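Local coordinates for protein fructose-bisphosphate aldolase (Slackia heliotrinireducens, PDB 4MOZ) that is an aldolase of the DeoC/LacD family, built as a closed eight-stranded beta/alpha barrel and packed against other copies of itself, at residues Leu145-Glu150 / Thr154-Ala159; Gly196-Ala201 / Ala227-Ala232. All coordinates share one frame; numbering follows the deposited sequence.

Contact 1: Leu145-Glu150 / Thr154-Ala159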
# COMPACT_ATOMS: atom_id res chain seq x y z
N LEU C 145 10.82 11.54 -12.96
CA LEU C 145 11.00 10.09 -12.98
C LEU C 145 12.47 9.75 -13.16
O LEU C 145 13.12 10.29 -14.06
CB LEU C 145 10.22 9.43 -14.12
CG LEU C 145 8.70 9.50 -14.16
CD1 LEU C 145 8.24 10.68 -14.99
CD2 LEU C 145 8.16 8.19 -14.72
N TYR C 146 12.99 8.87 -12.31
CA TYR C 146 14.33 8.32 -12.50
C TYR C 146 14.21 6.93 -13.11
O TYR C 146 14.07 5.94 -12.39
CB TYR C 146 15.13 8.29 -11.18
CG TYR C 146 15.07 9.60 -10.42
CD1 TYR C 146 15.85 10.69 -10.81
CD2 TYR C 146 14.23 9.75 -9.33
CE1 TYR C 146 15.79 11.90 -10.12
CE2 TYR C 146 14.15 10.95 -8.64
CZ TYR C 146 14.93 12.01 -9.03
OH TYR C 146 14.85 13.20 -8.34
N LEU C 147 14.24 6.87 -14.43
CA LEU C 147 14.23 5.58 -15.13
C LEU C 147 15.50 4.83 -14.78
O LEU C 147 16.55 5.45 -14.57
CB LEU C 147 14.13 5.77 -16.64
CG LEU C 147 12.92 6.58 -17.17
CD1 LEU C 147 12.98 6.67 -18.69
CD2 LEU C 147 11.59 6.00 -16.71
N GLY C 148 15.40 3.51 -14.68
CA GLY C 148 16.55 2.68 -14.37
C GLY C 148 16.91 2.61 -12.89
O GLY C 148 17.82 1.88 -12.51
N SER C 149 16.21 3.39 -12.07
CA SER C 149 16.29 3.26 -10.62
C SER C 149 15.54 2.00 -10.22
O SER C 149 14.58 1.61 -10.89
CB SER C 149 15.66 4.47 -9.92
OG SER C 149 15.52 4.25 -8.52
N GLU C 150 15.94 1.37 -9.12
CA GLU C 150 15.19 0.22 -8.59
C GLU C 150 13.78 0.61 -8.14
O GLU C 150 12.94 -0.25 -7.93
CB GLU C 150 15.97 -0.47 -7.47
CG GLU C 150 17.15 -1.26 -8.00
CD GLU C 150 17.87 -2.08 -6.94
OE1 GLU C 150 17.42 -2.10 -5.78
OE2 GLU C 150 18.88 -2.71 -7.30
N THR C 154 7.44 2.52 -9.11
CA THR C 154 6.60 3.39 -8.29
C THR C 154 6.37 4.73 -8.99
O THR C 154 5.24 5.23 -9.02
CB THR C 154 7.24 3.63 -6.91
OG1 THR C 154 7.60 2.37 -6.33
CG2 THR C 154 6.26 4.34 -5.97
N MSE C 155 7.43 5.29 -9.57
CA MSE C 155 7.35 6.57 -10.25
C MSE C 155 6.62 6.48 -11.58
O MSE C 155 5.85 7.38 -11.91
CB MSE C 155 8.74 7.17 -10.41
CG MSE C 155 9.28 7.73 -9.10
SE MSE C 155 11.12 8.34 -9.21
CE MSE C 155 12.02 6.62 -9.34
N LEU C 156 6.83 5.40 -12.33
CA LEU C 156 6.04 5.15 -13.54
C LEU C 156 4.54 5.16 -13.25
O LEU C 156 3.77 5.78 -13.99
CB LEU C 156 6.45 3.83 -14.22
CG LEU C 156 7.73 3.80 -15.06
CD1 LEU C 156 8.04 2.38 -15.51
CD2 LEU C 156 7.63 4.73 -16.26
N ALA C 157 4.14 4.47 -12.18
CA ALA C 157 2.74 4.35 -11.78
C ALA C 157 2.15 5.69 -11.32
O ALA C 157 1.02 6.02 -11.68
CB ALA C 157 2.59 3.31 -10.68
N GLU C 158 2.91 6.44 -10.53
CA GLU C 158 2.46 7.76 -10.10
C GLU C 158 2.34 8.70 -11.30
O GLU C 158 1.32 9.38 -11.46
CB GLU C 158 3.38 8.36 -9.03
CG GLU C 158 3.30 7.67 -7.68
CD GLU C 158 4.17 8.31 -6.60
OE1 GLU C 158 4.96 9.24 -6.90
OE2 GLU C 158 4.07 7.88 -5.43
N ALA C 159 3.35 8.71 -12.17
CA ALA C 159 3.37 9.61 -13.33
C ALA C 159 2.23 9.34 -14.30
O ALA C 159 1.53 10.26 -14.71
CB ALA C 159 4.71 9.57 -14.05

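Contact 2: Gly196-Ala201 / Ala227-Ala232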
# COMPACT_ATOMS: atom_id res chain seq x y z
N GLY C 196 15.81 7.74 -25.15
CA GLY C 196 14.92 6.80 -24.45
C GLY C 196 13.99 7.51 -23.48
O GLY C 196 12.78 7.27 -23.48
N ALA C 197 14.57 8.38 -22.66
CA ALA C 197 13.83 9.17 -21.68
C ALA C 197 12.76 10.02 -22.36
O ALA C 197 11.62 10.08 -21.89
CB ALA C 197 14.79 10.05 -20.89
N ALA C 198 13.13 10.67 -23.46
CA ALA C 198 12.20 11.50 -24.22
C ALA C 198 11.02 10.70 -24.76
O ALA C 198 9.88 11.17 -24.71
CB ALA C 198 12.93 12.20 -25.35
N GLY C 199 11.28 9.49 -25.26
CA GLY C 199 10.23 8.62 -25.78
C GLY C 199 9.25 8.12 -24.72
O GLY C 199 8.06 7.97 -24.99
N VAL C 200 9.76 7.88 -23.52
CA VAL C 200 8.91 7.43 -22.41
C VAL C 200 7.86 8.49 -22.06
O VAL C 200 6.69 8.16 -21.85
CB VAL C 200 9.75 7.04 -21.16
CG1 VAL C 200 8.86 6.87 -19.93
CG2 VAL C 200 10.54 5.77 -21.43
N ALA C 201 8.30 9.75 -22.01
CA ALA C 201 7.41 10.86 -21.68
C ALA C 201 6.19 10.92 -22.61
O ALA C 201 5.07 11.19 -22.16
CB ALA C 201 8.16 12.17 -21.72
N ALA C 227 18.63 16.17 -31.30
CA ALA C 227 17.65 16.06 -32.38
C ALA C 227 16.97 14.68 -32.42
O ALA C 227 15.77 14.59 -32.69
CB ALA C 227 18.28 16.38 -33.73
N VAL C 228 17.74 13.63 -32.14
CA VAL C 228 17.21 12.27 -32.08
C VAL C 228 16.17 12.12 -30.96
O VAL C 228 15.14 11.47 -31.13
CB VAL C 228 18.36 11.24 -31.93
CG1 VAL C 228 17.82 9.83 -31.74
CG2 VAL C 228 19.28 11.30 -33.14
N ALA C 229 16.45 12.75 -29.82
CA ALA C 229 15.55 12.73 -28.68
C ALA C 229 14.26 13.52 -28.95
O ALA C 229 13.17 13.07 -28.58
CB ALA C 229 16.24 13.25 -27.43
N SER C 230 14.40 14.68 -29.59
CA SER C 230 13.25 15.49 -29.96
C SER C 230 12.34 14.74 -30.93
O SER C 230 11.12 14.88 -30.87
CB SER C 230 13.70 16.82 -30.57
OG SER C 230 14.32 17.63 -29.59
N ALA C 231 12.95 13.94 -31.80
CA ALA C 231 12.21 13.10 -32.73
C ALA C 231 11.48 11.98 -31.99
O ALA C 231 10.29 11.76 -32.22
CB ALA C 231 13.14 12.53 -33.80
N ALA C 232 12.19 11.31 -31.07
CA ALA C 232 11.61 10.23 -30.26
C ALA C 232 10.42 10.67 -29.41
O ALA C 232 9.48 9.90 -29.21
CB ALA C 232 12.68 9.60 -29.39

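Contact 1: Leu145-Glu150 / Thr154-Ala159
Met155, present as selenomethionine, reaches from helix 152-168 to the loop that precedes it in the chain and ends beside Tyr146. Its CB lies 4.4 Å from Leu145 CG, on the apolar flank of the strand end. SE then comes 3.4 Å from Tyr146 CD2, a Met-aromatic contact that is oblique to the ring: SE stands 4.6 Å from the ring centroid, 68° off its normal. A bend at the last torsion (chi3 -72°) swings CE back to the edge of the same ring, in its plane; CE lies 3.7 Å from Tyr146 O and also nears Ser149 CB. The segment 145-150 links strand 138-145 to helix 152-168, a beta-to-alpha connection of the TIM barrel. Tyr146 to Ser149 form a type II turn with Gly148 at its third position, where phi is positive; Ser149 OG is hydrogen-bonded to Pro117 O and Tyr151 N. Leu145 packs against Ala159, one helical turn beyond Met155, and straddles its methyl, CD1 and CD2 each touching it, while CD2 also sits 3.7 Å from Met155 O, a carbonyl already hydrogen-bonded to Ala159 N. Leu156 CD2 meets Leu145 CD2 at 3.8 Å and reaches Leu147 CD2 more loosely, the Leu147 and Leu156 side chains crossing at about a right angle. Leu147 packs in addition on Leu109 of the second subunit, and Leu145 on Leu175 and Ile177 of strand 172-177.

Contact 2: Gly196-Ala201 / Ala227-Ala232
Ala198 points its CB toward the helix carrying Ala229, whose own CB runs across the approach and does not point back. The two methyls touch at 4.0 Å, but Ala198 CB comes nearer still to the backbone, 3.4 Å from Ala229 O. Ala232, one turn further along, does turn its CB toward the other helix; the nearest atom it finds is Gly199 N, at 4.4 Å. At Gly199 the main chain itself takes part, with its CA 3.7 Å from Ala232 O. Small residues therefore bring the backbones together: the CA atoms of Ala198 and Ala229 are 5.7 Å apart, and those of Gly199 and Ala232 only 5.0 Å. The two pieces belong to helices 191-204 and 222-232, which follow neighbouring parallel strands, 172-177 and 208-210, in the outer layer of the TIM barrel. On the barrel side, Leu238 of strand 237-240 is touched by both Ala198 and Ala229, so the pair closes over a barrel side chain. Ala232 O accepts a hydrogen bond from Lys45 NZ of the second subunit, which places the end of helix 222-232 at a subunit interface. No hydrogen bond joins the two segments. The closest approaches involve methyl, methylene and carbonyl groups, so the close fit rests on van der Waals contact and on the shape of two helix surfaces made of alanine and glycine.

In the fold
Contact 1 precedes contact 2 in the chain, and their centres lie about 17 Å apart. They meet through Leu147 of the loop 145-150, whose CD1 lies 3.8 Å from Val200 CG2; the same CD1 is 4.0 Å from Ala197 CA. Leu147 thus ties the connection after strand 138-145 to helix 191-204, which contact 2 in turn joins to helix 222-232. Both also touch the second subunit. In TIM barrels the active site lies at the C-terminal ends of the strands, and loop 145-150 leaves its strand at that end, whereas contact 2 lies between outer helices.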